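Local coordinates for putative Fe-S biosynthesis protein (Lactobacillus acidophilus, PDB 2QGO), which probably takes part in the assembly of iron-sulphur clusters, though its exact role is not established, at residues Tyr15-Arg19 with Glu20-Lys24; Lys57-Pro60 with Asp61-Val64; Thr82-Gly85 with Pro86-Met90. All coordinates share one frame; numbering follows the deposited sequence.

Interaction 1 (Tyr15-Arg19 with Glu20-Lys24); sequences YLKRR and EILDK
Leu16 and Lys17 in the last turn of helix 10-18 meet Glu20, Ile21 and Leu22 in a local C-capping contact, a Schellman motif that ends the helix before strand 25-30. Glu20 leaves the helical path with positive phi (56°), and two backbone bonds then reach back. Ile21 N binds Leu16 O at 3.0 Å in an almost straight bond. Glu20 N binds Lys17 O at 2.8 Å, approaching from above the carbonyl plane rather than along a lone pair.

Side chains close over this cap. Leu16 spreads its two methyls between two partners: CD2 touches Ile21 CD1 at 3.8 Å, while CD1 lies 3.9 Å from Leu22 CD1, the two leucines crossing at about a right angle. With CG of Leu22 trans to the backbone N (chi1 -177°), its branch is carried back over the helix end. There Leu22 CD2 rests against the aliphatic part of Lys17, 3.6 Å from CG and 3.7 Å from CE of that extended chain. Ile21 continues inward to Trp54 and Ile112, so the cap is seated on the sheet.

The chemistry is that of a helix terminus: carbonyls of the last turn that lack helical partners are taken up by the reversing backbone, while Leu16 and Ile21 pack on the buried side and Leu22 and the aliphatic part of Lys17 cover the cap nearer the surface.

Interaction 2 (Lys57-Pro60 with Asp61-Val64); sequences KVDP and DYPV
Asp59 bends back on Asp61 and Tyr62 in the loop between strands 50-55 and 64-65, and its side chain can be followed outward from the backbone. Asp59 CB lies 4.1 Å from Tyr62 CD2. Asp59 CG sits at the edge of the Tyr62 ring, near its plane and 3.8 Å from CD2; carboxylate and ring run side by side in the same direction, their planes nearly perpendicular (89°). At the tip the two oxygens have different tasks. Asp59 OD1 receives Asp61 N at 2.8 Å, on its anti side and somewhat out of the carboxylate plane, a position reached because CG is turned trans to the Asp59 N (chi1 -176°). OD2, beside the same ring edge, is salt-bridged to Lys36 and hydrogen-bonded to Tyr37, so this buried carboxylate is well satisfied.

The backbone of Asp59 is engaged too. Asp59 O accepts Tyr62 N at 2.8 Å, closing a type I beta turn with Pro60 and Asp61 at the corners. Water 1 bridges the mouth of the loop, accepting from Asp59 N at 3.1 Å and donating to Tyr62 O at 2.8 Å. Asp61 OD2 comes within 4.3 Å of Asp59 OD1, a like-charge approach that Lys36 would partly offset, although its pairing with Asp61 is long and weak.

An aspartate that accepts from the residue two places on through its side chain, and from the third through its carbonyl, with proline next in sequence, is the classic Asx-Pro turn.

Interaction 3 (Thr82-Gly85 with Pro86-Met90); sequences TMLG and PNMVM
Met88 folds back over the Gly85 carbonyl and onto Leu84, packing the start of strand 88-93 against the loop that leads into it. The tight part is all on the inner side. Gly85 O lies only 3.1 Å from Met88 CG and 3.7 Å from Met88 SD, and the bend at the last torsion (chi3 -78°) brings CE back beside the same oxygen. The sulphur of Met88 simultaneously touches Leu84 CB at 3.7 Å, and Met88 CE lies 4.0 Å from that same CB. Leu84 CD2 adds a looser approach to Met88 SD at 4.1 Å. The two side chains cross at a slant, and both are buried: Leu84 extends to Leu28 and Phe50, Met88 to Ile6 and Leu99.

The outer side is quite different. Pro86 and Asn87 are exposed, and their side chains start out away from the Leu84 side. Asn87 adopts the left-handed backbone conformation (phi 55°), which turns the chain into the strand. No hydrogen bond links 82-85 with 86-90, so within these residues the corner rests on van der Waals contact, of Met88 with the Gly85 carbonyl and with Leu84, while backbone bonds tie Pro86 to Asp102 and Met88 to Asn5 and Lys7.

What results is an irregular loop-to-strand corner, with Leu84 and Met88 buried within and Pro86 and Asn87 exposed without, at the point where strand 88-93 enters the mixed sheet between strand 6-8, parallel to it, and the antiparallel strand 96-101.

From the N terminus, interaction 1 comes first and ends helix 10-18, handing the chain to strand 25-30. Interaction 2 follows as the turn between strands 50-55 and 64-65, and interaction 3 shapes the loop from helix 78-81 into strand 88-93. The three lie in series; none nests within or crosses another, and each closes only a short local reversal. Their centres are 18 to 20 Å apart and they do not touch, interactions 1 and 3 lying on opposite sides of the chain's centre. The mixed sheet relates them: strand 25-30 receives side chains from 57-64 and 82-85, and strand 50-55 from 20-24 and 82-90.

Interaction 1 (Tyr15-Arg19 with Glu20-Lys24)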
ATOM      1  N   TYR A  15      -9.105  -4.040   9.772  1.00 27.26           N
ATOM      2  CA  TYR A  15      -9.423  -4.428   8.407  1.00 27.66           C
ATOM      3  C   TYR A  15      -8.286  -5.248   7.779  1.00 26.83           C
ATOM      4  O   TYR A  15      -8.512  -6.338   7.254  1.00 26.03           O
ATOM      5  CB  TYR A  15      -9.715  -3.178   7.568  1.00 27.13           C
ATOM      6  CG  TYR A  15      -9.978  -3.475   6.109  1.00 27.60           C
ATOM      7  CD1 TYR A  15     -11.155  -4.094   5.700  1.00 27.79           C
ATOM      8  CD2 TYR A  15      -9.022  -3.170   5.140  1.00 28.22           C
ATOM      9  CE1 TYR A  15     -11.375  -4.410   4.346  1.00 28.62           C
ATOM     10  CE2 TYR A  15      -9.226  -3.480   3.795  1.00 28.54           C
ATOM     11  CZ  TYR A  15     -10.405  -4.102   3.403  1.00 28.54           C
ATOM     12  OH  TYR A  15     -10.584  -4.424   2.075  1.00 28.80           O
ATOM     13  N   LEU A  16      -7.068  -4.724   7.832  1.00 27.04           N
ATOM     14  CA  LEU A  16      -5.928  -5.441   7.263  1.00 27.26           C
ATOM     15  C   LEU A  16      -5.855  -6.847   7.851  1.00 27.93           C
ATOM     16  O   LEU A  16      -5.484  -7.799   7.160  1.00 25.47           O
ATOM     17  CB  LEU A  16      -4.630  -4.671   7.527  1.00 26.88           C
ATOM     18  CG  LEU A  16      -4.595  -3.286   6.858  1.00 28.80           C
ATOM     19  CD1 LEU A  16      -3.333  -2.531   7.250  1.00 30.63           C
ATOM     20  CD2 LEU A  16      -4.668  -3.447   5.354  1.00 28.15           C
ATOM     21  N   LYS A  17      -6.219  -6.962   9.129  1.00 28.33           N
ATOM     22  CA  LYS A  17      -6.240  -8.243   9.828  1.00 30.18           C
ATOM     23  C   LYS A  17      -7.335  -9.162   9.275  1.00 30.73           C
ATOM     24  O   LYS A  17      -7.092 -10.348   9.044  1.00 29.05           O
ATOM     25  CB  LYS A  17      -6.477  -8.029  11.323  1.00 31.80           C
ATOM     26  CG  LYS A  17      -5.221  -7.808  12.145  1.00 34.25           C
ATOM     27  CD  LYS A  17      -5.581  -7.441  13.597  1.00 34.58           C
ATOM     28  CE  LYS A  17      -4.335  -7.232  14.433  1.00 35.69           C
ATOM     29  NZ  LYS A  17      -4.608  -6.592  15.770  1.00 37.52           N
ATOM     30  N   ARG A  18      -8.539  -8.623   9.081  1.00 30.60           N
ATOM     31  CA  ARG A  18      -9.650  -9.412   8.538  1.00 32.29           C
ATOM     32  C   ARG A  18      -9.285  -9.939   7.158  1.00 31.77           C
ATOM     33  O   ARG A  18      -9.813 -10.951   6.711  1.00 31.84           O
ATOM     34  CB  ARG A  18     -10.919  -8.567   8.396  1.00 33.28           C
ATOM     35  CG  ARG A  18     -11.471  -8.006   9.691  1.00 37.57           C
ATOM     36  CD  ARG A  18     -12.822  -7.324   9.449  1.00 39.51           C
ATOM     37  NE  ARG A  18     -12.937  -6.076  10.196  1.00 41.66           N
ATOM     38  CZ  ARG A  18     -12.850  -4.867   9.650  1.00 41.77           C
ATOM     39  NH1 ARG A  18     -12.654  -4.733   8.349  1.00 42.93           N
ATOM     40  NH2 ARG A  18     -12.947  -3.785  10.405  1.00 44.42           N
ATOM     41  N   ARG A  19      -8.396  -9.219   6.480  1.00 31.03           N
ATOM     42  CA  ARG A  19      -7.945  -9.599   5.150  1.00 31.18           C
ATOM     43  C   ARG A  19      -6.672 -10.448   5.207  1.00 29.75           C
ATOM     44  O   ARG A  19      -6.117 -10.836   4.178  1.00 29.57           O
ATOM     45  CB  ARG A  19      -7.740  -8.337   4.305  1.00 32.59           C
ATOM     46  CG  ARG A  19      -9.065  -7.668   3.889  1.00 34.21           C
ATOM     47  CD  ARG A  19      -9.693  -8.394   2.696  1.00 35.91           C
ATOM     48  NE  ARG A  19      -9.242  -7.821   1.430  1.00 38.48           N
ATOM     49  CZ  ARG A  19      -9.431  -8.363   0.230  1.00 39.72           C
ATOM     50  NH1 ARG A  19     -10.066  -9.521   0.093  1.00 39.27           N
ATOM     51  NH2 ARG A  19      -8.985  -7.734  -0.845  1.00 41.23           N
ATOM     52  N   GLU A  20      -6.219 -10.730   6.423  1.00 28.80           N
ATOM     53  CA  GLU A  20      -5.033 -11.553   6.656  1.00 29.53           C
ATOM     54  C   GLU A  20      -3.760 -11.061   5.980  1.00 28.59           C
ATOM     55  O   GLU A  20      -2.950 -11.875   5.544  1.00 28.60           O
ATOM     56  CB  GLU A  20      -5.286 -12.992   6.185  1.00 31.94           C
ATOM     57  CG  GLU A  20      -6.512 -13.678   6.781  1.00 34.29           C
ATOM     58  CD  GLU A  20      -6.416 -13.870   8.279  1.00 36.97           C
ATOM     59  OE1 GLU A  20      -5.291 -13.807   8.830  1.00 38.08           O
ATOM     60  OE2 GLU A  20      -7.470 -14.096   8.910  1.00 38.56           O
ATOM     61  N   ILE A  21      -3.561  -9.751   5.893  1.00 26.29           N
ATOM     62  CA  ILE A  21      -2.365  -9.245   5.234  1.00 26.70           C
ATOM     63  C   ILE A  21      -1.520  -8.275   6.064  1.00 26.12           C
ATOM     64  O   ILE A  21      -0.532  -7.747   5.569  1.00 24.86           O
ATOM     65  CB  ILE A  21      -2.734  -8.536   3.917  1.00 27.17           C
ATOM     66  CG1 ILE A  21      -3.674  -7.367   4.218  1.00 26.52           C
ATOM     67  CG2 ILE A  21      -3.362  -9.530   2.941  1.00 25.01           C
ATOM     68  CD1 ILE A  21      -3.709  -6.321   3.131  1.00 27.82           C
ATOM     69  N   LEU A  22      -1.908  -8.042   7.317  1.00 26.85           N
ATOM     70  CA  LEU A  22      -1.183  -7.109   8.178  1.00 28.31           C
ATOM     71  C   LEU A  22       0.251  -7.553   8.477  1.00 26.88           C
ATOM     72  O   LEU A  22       1.131  -6.736   8.743  1.00 28.19           O
ATOM     73  CB  LEU A  22      -1.947  -6.916   9.493  1.00 28.87           C
ATOM     74  CG  LEU A  22      -1.370  -5.903  10.494  1.00 30.43           C
ATOM     75  CD1 LEU A  22      -1.323  -4.511   9.878  1.00 28.74           C
ATOM     76  CD2 LEU A  22      -2.222  -5.904  11.746  1.00 31.93           C
ATOM     77  N   ASP A  23       0.469  -8.858   8.421  1.00 26.88           N
ATOM     78  CA  ASP A  23       1.762  -9.469   8.697  1.00 27.39           C
ATOM     79  C   ASP A  23       2.592  -9.660   7.430  1.00 25.90           C
ATOM     80  O   ASP A  23       3.701 -10.181   7.480  1.00 25.96           O
ATOM     81  CB  ASP A  23       1.526 -10.839   9.336  1.00 31.31           C
ATOM     82  CG  ASP A  23       0.832 -11.813   8.381  1.00 35.86           C
ATOM     83  OD1 ASP A  23      -0.294 -11.505   7.893  1.00 37.47           O
ATOM     84  OD2 ASP A  23       1.424 -12.885   8.102  1.00 39.79           O
ATOM     85  N   LYS A  24       2.047  -9.246   6.295  1.00 25.00           N
ATOM     86  CA  LYS A  24       2.720  -9.414   5.020  1.00 24.18           C
ATOM     87  C   LYS A  24       3.637  -8.262   4.632  1.00 25.00           C
ATOM     88  O   LYS A  24       3.703  -7.234   5.308  1.00 22.19           O
ATOM     89  CB  LYS A  24       1.677  -9.574   3.915  1.00 24.93           C
ATOM     90  CG  LYS A  24       0.703 -10.725   4.105  1.00 23.97           C
ATOM     91  CD  LYS A  24       1.369 -12.063   3.881  1.00 24.66           C
ATOM     92  CE  LYS A  24       0.347 -13.177   3.854  1.00 25.88           C
ATOM     93  NZ  LYS A  24       1.024 -14.491   3.701  1.00 28.52           N
TER

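Interaction 2 (Lys57-Pro60 with Asp61-Val64)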
ATOM      1  N   LYS A  57       7.491 -11.895   0.351  1.00 32.41           N
ATOM      2  CA  LYS A  57       8.907 -11.574   0.439  1.00 33.30           C
ATOM      3  C   LYS A  57       9.084 -10.192  -0.172  1.00 31.90           C
ATOM      4  O   LYS A  57       8.231  -9.721  -0.930  1.00 30.82           O
ATOM      5  CB  LYS A  57       9.759 -12.603  -0.311  1.00 35.27           C
ATOM      6  CG  LYS A  57       9.827 -13.960   0.386  1.00 41.36           C
ATOM      7  CD  LYS A  57      10.831 -14.909  -0.281  1.00 43.92           C
ATOM      8  CE  LYS A  57      12.251 -14.748   0.277  1.00 45.75           C
ATOM      9  NZ  LYS A  57      12.800 -13.362   0.135  1.00 45.91           N
ATOM     10  N   VAL A  58      10.185  -9.539   0.163  1.00 30.58           N
ATOM     11  CA  VAL A  58      10.457  -8.204  -0.347  1.00 31.23           C
ATOM     12  C   VAL A  58      10.693  -8.189  -1.854  1.00 31.65           C
ATOM     13  O   VAL A  58      11.218  -9.149  -2.427  1.00 31.27           O
ATOM     14  CB  VAL A  58      11.692  -7.605   0.355  1.00 33.61           C
ATOM     15  CG1 VAL A  58      11.410  -7.424   1.851  1.00 32.23           C
ATOM     16  CG2 VAL A  58      12.893  -8.529   0.154  1.00 34.00           C
ATOM     17  N   ASP A  59      10.280  -7.099  -2.492  1.00 30.34           N
ATOM     18  CA  ASP A  59      10.477  -6.911  -3.927  1.00 30.91           C
ATOM     19  C   ASP A  59      11.599  -5.873  -4.046  1.00 31.17           C
ATOM     20  O   ASP A  59      11.439  -4.730  -3.623  1.00 28.89           O
ATOM     21  CB  ASP A  59       9.206  -6.353  -4.577  1.00 29.64           C
ATOM     22  CG  ASP A  59       9.318  -6.236  -6.098  1.00 28.54           C
ATOM     23  OD1 ASP A  59      10.427  -5.998  -6.623  1.00 26.66           O
ATOM     24  OD2 ASP A  59       8.277  -6.371  -6.772  1.00 28.16           O
ATOM     25  N   PRO A  60      12.752  -6.265  -4.610  1.00 32.91           N
ATOM     26  CA  PRO A  60      13.867  -5.320  -4.753  1.00 32.92           C
ATOM     27  C   PRO A  60      13.538  -4.035  -5.520  1.00 33.46           C
ATOM     28  O   PRO A  60      14.243  -3.038  -5.386  1.00 32.90           O
ATOM     29  CB  PRO A  60      14.962  -6.163  -5.421  1.00 33.32           C
ATOM     30  CG  PRO A  60      14.198  -7.283  -6.092  1.00 34.86           C
ATOM     31  CD  PRO A  60      13.132  -7.607  -5.079  1.00 32.63           C
ATOM     32  N   ASP A  61      12.476  -4.049  -6.323  1.00 33.29           N
ATOM     33  CA  ASP A  61      12.078  -2.844  -7.054  1.00 33.86           C
ATOM     34  C   ASP A  61      11.430  -1.830  -6.100  1.00 32.87           C
ATOM     35  O   ASP A  61      11.197  -0.676  -6.473  1.00 33.65           O
ATOM     36  CB  ASP A  61      11.079  -3.177  -8.167  1.00 34.74           C
ATOM     37  CG  ASP A  61      11.748  -3.741  -9.415  1.00 37.87           C
ATOM     38  OD1 ASP A  61      12.996  -3.896  -9.424  1.00 36.40           O
ATOM     39  OD2 ASP A  61      11.013  -4.024 -10.394  1.00 39.09           O
ATOM     40  N   TYR A  62      11.136  -2.263  -4.877  1.00 30.44           N
ATOM     41  CA  TYR A  62      10.503  -1.396  -3.876  1.00 29.48           C
ATOM     42  C   TYR A  62      11.232  -1.578  -2.548  1.00 30.05           C
ATOM     43  O   TYR A  62      10.696  -2.178  -1.614  1.00 29.37           O
ATOM     44  CB  TYR A  62       9.033  -1.786  -3.717  1.00 27.23           C
ATOM     45  CG  TYR A  62       8.225  -1.614  -4.982  1.00 28.00           C
ATOM     46  CD1 TYR A  62       7.723  -0.370  -5.348  1.00 26.96           C
ATOM     47  CD2 TYR A  62       7.999  -2.690  -5.835  1.00 28.44           C
ATOM     48  CE1 TYR A  62       7.016  -0.196  -6.540  1.00 28.56           C
ATOM     49  CE2 TYR A  62       7.293  -2.529  -7.029  1.00 28.80           C
ATOM     50  CZ  TYR A  62       6.807  -1.277  -7.373  1.00 29.25           C
ATOM     51  OH  TYR A  62       6.127  -1.105  -8.551  1.00 33.59           O
ATOM     52  N   PRO A  63      12.453  -1.028  -2.439  1.00 30.19           N
ATOM     53  CA  PRO A  63      13.322  -1.105  -1.266  1.00 29.99           C
ATOM     54  C   PRO A  63      13.169  -0.074  -0.162  1.00 29.32           C
ATOM     55  O   PRO A  63      13.667  -0.284   0.947  1.00 29.95           O
ATOM     56  CB  PRO A  63      14.700  -1.012  -1.892  1.00 31.04           C
ATOM     57  CG  PRO A  63      14.477   0.099  -2.879  1.00 29.83           C
ATOM     58  CD  PRO A  63      13.116  -0.251  -3.507  1.00 29.10           C
ATOM     59  N   VAL A  64      12.508   1.039  -0.458  1.00 28.99           N
ATOM     60  CA  VAL A  64      12.350   2.104   0.521  1.00 28.96           C
ATOM     61  C   VAL A  64      11.331   1.808   1.613  1.00 29.32           C
ATOM     62  O   VAL A  64      10.148   1.597   1.346  1.00 29.03           O
ATOM     63  CB  VAL A  64      11.968   3.415  -0.169  1.00 28.97           C
ATOM     64  CG1 VAL A  64      11.988   4.560   0.850  1.00 27.86           C
ATOM     65  CG2 VAL A  64      12.924   3.683  -1.318  1.00 29.48           C
TER
HETATM   66  O   HOH W   1       9.399  -4.612  -0.935  1.00 25.96           O

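Interaction 3 (Thr82-Gly85 with Pro86-Met90)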
ATOM      1  N   THR A  82       7.648  10.282  -4.219  1.00 38.18           N
ATOM      2  CA  THR A  82       7.477  11.694  -4.531  1.00 39.58           C
ATOM      3  C   THR A  82       6.007  12.110  -4.504  1.00 39.57           C
ATOM      4  O   THR A  82       5.693  13.291  -4.305  1.00 39.58           O
ATOM      5  CB  THR A  82       8.097  12.053  -5.901  1.00 40.93           C
ATOM      6  OG1 THR A  82       7.671  11.113  -6.893  1.00 42.51           O
ATOM      7  CG2 THR A  82       9.608  12.020  -5.812  1.00 41.30           C
ATOM      8  N   MET A  83       5.103  11.152  -4.687  1.00 39.57           N
ATOM      9  CA  MET A  83       3.678  11.464  -4.654  1.00 40.29           C
ATOM     10  C   MET A  83       3.029  11.150  -3.307  1.00 39.68           C
ATOM     11  O   MET A  83       1.824  11.350  -3.128  1.00 39.69           O
ATOM     12  CB  MET A  83       2.940  10.725  -5.770  1.00 43.04           C
ATOM     13  CG  MET A  83       2.445  11.659  -6.878  1.00 46.33           C
ATOM     14  SD  MET A  83       2.605  10.846  -8.467  1.00 49.89           S
ATOM     15  CE  MET A  83       4.395  10.819  -8.601  1.00 48.23           C
ATOM     16  N   LEU A  84       3.820  10.644  -2.365  1.00 38.19           N
ATOM     17  CA  LEU A  84       3.291  10.342  -1.041  1.00 37.98           C
ATOM     18  C   LEU A  84       3.487  11.619  -0.243  1.00 38.86           C
ATOM     19  O   LEU A  84       4.085  12.573  -0.747  1.00 39.65           O
ATOM     20  CB  LEU A  84       4.045   9.167  -0.407  1.00 36.05           C
ATOM     21  CG  LEU A  84       3.922   7.874  -1.226  1.00 34.75           C
ATOM     22  CD1 LEU A  84       4.716   6.743  -0.579  1.00 34.34           C
ATOM     23  CD2 LEU A  84       2.447   7.500  -1.344  1.00 34.76           C
ATOM     24  N   GLY A  85       2.983  11.659   0.985  1.00 38.70           N
ATOM     25  CA  GLY A  85       3.129  12.872   1.769  1.00 37.91           C
ATOM     26  C   GLY A  85       3.711  12.633   3.140  1.00 37.83           C
ATOM     27  O   GLY A  85       3.902  11.486   3.535  1.00 37.74           O
ATOM     28  N   PRO A  86       4.000  13.702   3.894  1.00 37.53           N
ATOM     29  CA  PRO A  86       4.570  13.606   5.243  1.00 35.19           C
ATOM     30  C   PRO A  86       3.543  13.221   6.304  1.00 33.38           C
ATOM     31  O   PRO A  86       2.417  13.723   6.297  1.00 32.78           O
ATOM     32  CB  PRO A  86       5.139  15.001   5.472  1.00 37.58           C
ATOM     33  CG  PRO A  86       4.134  15.873   4.761  1.00 38.84           C
ATOM     34  CD  PRO A  86       3.888  15.109   3.465  1.00 37.82           C
ATOM     35  N   ASN A  87       3.941  12.328   7.207  1.00 30.35           N
ATOM     36  CA  ASN A  87       3.081  11.861   8.294  1.00 29.05           C
ATOM     37  C   ASN A  87       1.768  11.294   7.765  1.00 27.20           C
ATOM     38  O   ASN A  87       0.686  11.805   8.059  1.00 26.57           O
ATOM     39  CB  ASN A  87       2.802  13.009   9.272  1.00 30.76           C
ATOM     40  CG  ASN A  87       4.073  13.574   9.882  1.00 32.01           C
ATOM     41  OD1 ASN A  87       4.279  14.793   9.906  1.00 32.99           O
ATOM     42  ND2 ASN A  87       4.932  12.693  10.375  1.00 30.47           N
ATOM     43  N   MET A  88       1.870  10.221   6.988  1.00 25.89           N
ATOM     44  CA  MET A  88       0.693   9.593   6.420  1.00 24.29           C
ATOM     45  C   MET A  88      -0.108   8.778   7.418  1.00 23.19           C
ATOM     46  O   MET A  88       0.420   8.223   8.378  1.00 22.50           O
ATOM     47  CB  MET A  88       1.076   8.698   5.242  1.00 24.56           C
ATOM     48  CG  MET A  88       1.624   9.460   4.049  1.00 25.98           C
ATOM     49  SD  MET A  88       2.108   8.372   2.692  1.00 23.26           S
ATOM     50  CE  MET A  88       3.668   7.787   3.326  1.00 25.74           C
ATOM     51  N   VAL A  89      -1.402   8.721   7.164  1.00 22.88           N
ATOM     52  CA  VAL A  89      -2.322   7.973   7.984  1.00 21.76           C
ATOM     53  C   VAL A  89      -3.201   7.145   7.055  1.00 21.74           C
ATOM     54  O   VAL A  89      -3.726   7.657   6.065  1.00 21.75           O
ATOM     55  CB  VAL A  89      -3.225   8.912   8.816  1.00 24.37           C
ATOM     56  CG1 VAL A  89      -4.333   8.108   9.490  1.00 22.98           C
ATOM     57  CG2 VAL A  89      -2.395   9.653   9.862  1.00 23.14           C
ATOM     58  N   MET A  90      -3.329   5.857   7.356  1.00 20.83           N
ATOM     59  CA  MET A  90      -4.195   4.985   6.573  1.00 21.96           C
ATOM     60  C   MET A  90      -5.391   4.690   7.479  1.00 20.03           C
ATOM     61  O   MET A  90      -5.235   4.256   8.613  1.00 20.01           O
ATOM     62  CB  MET A  90      -3.480   3.680   6.189  1.00 22.11           C
ATOM     63  CG  MET A  90      -4.274   2.790   5.207  1.00 25.83           C
ATOM     64  SD  MET A  90      -4.359   3.440   3.499  1.00 26.70           S
ATOM     65  CE  MET A  90      -2.706   2.925   2.860  1.00 28.38           C
TER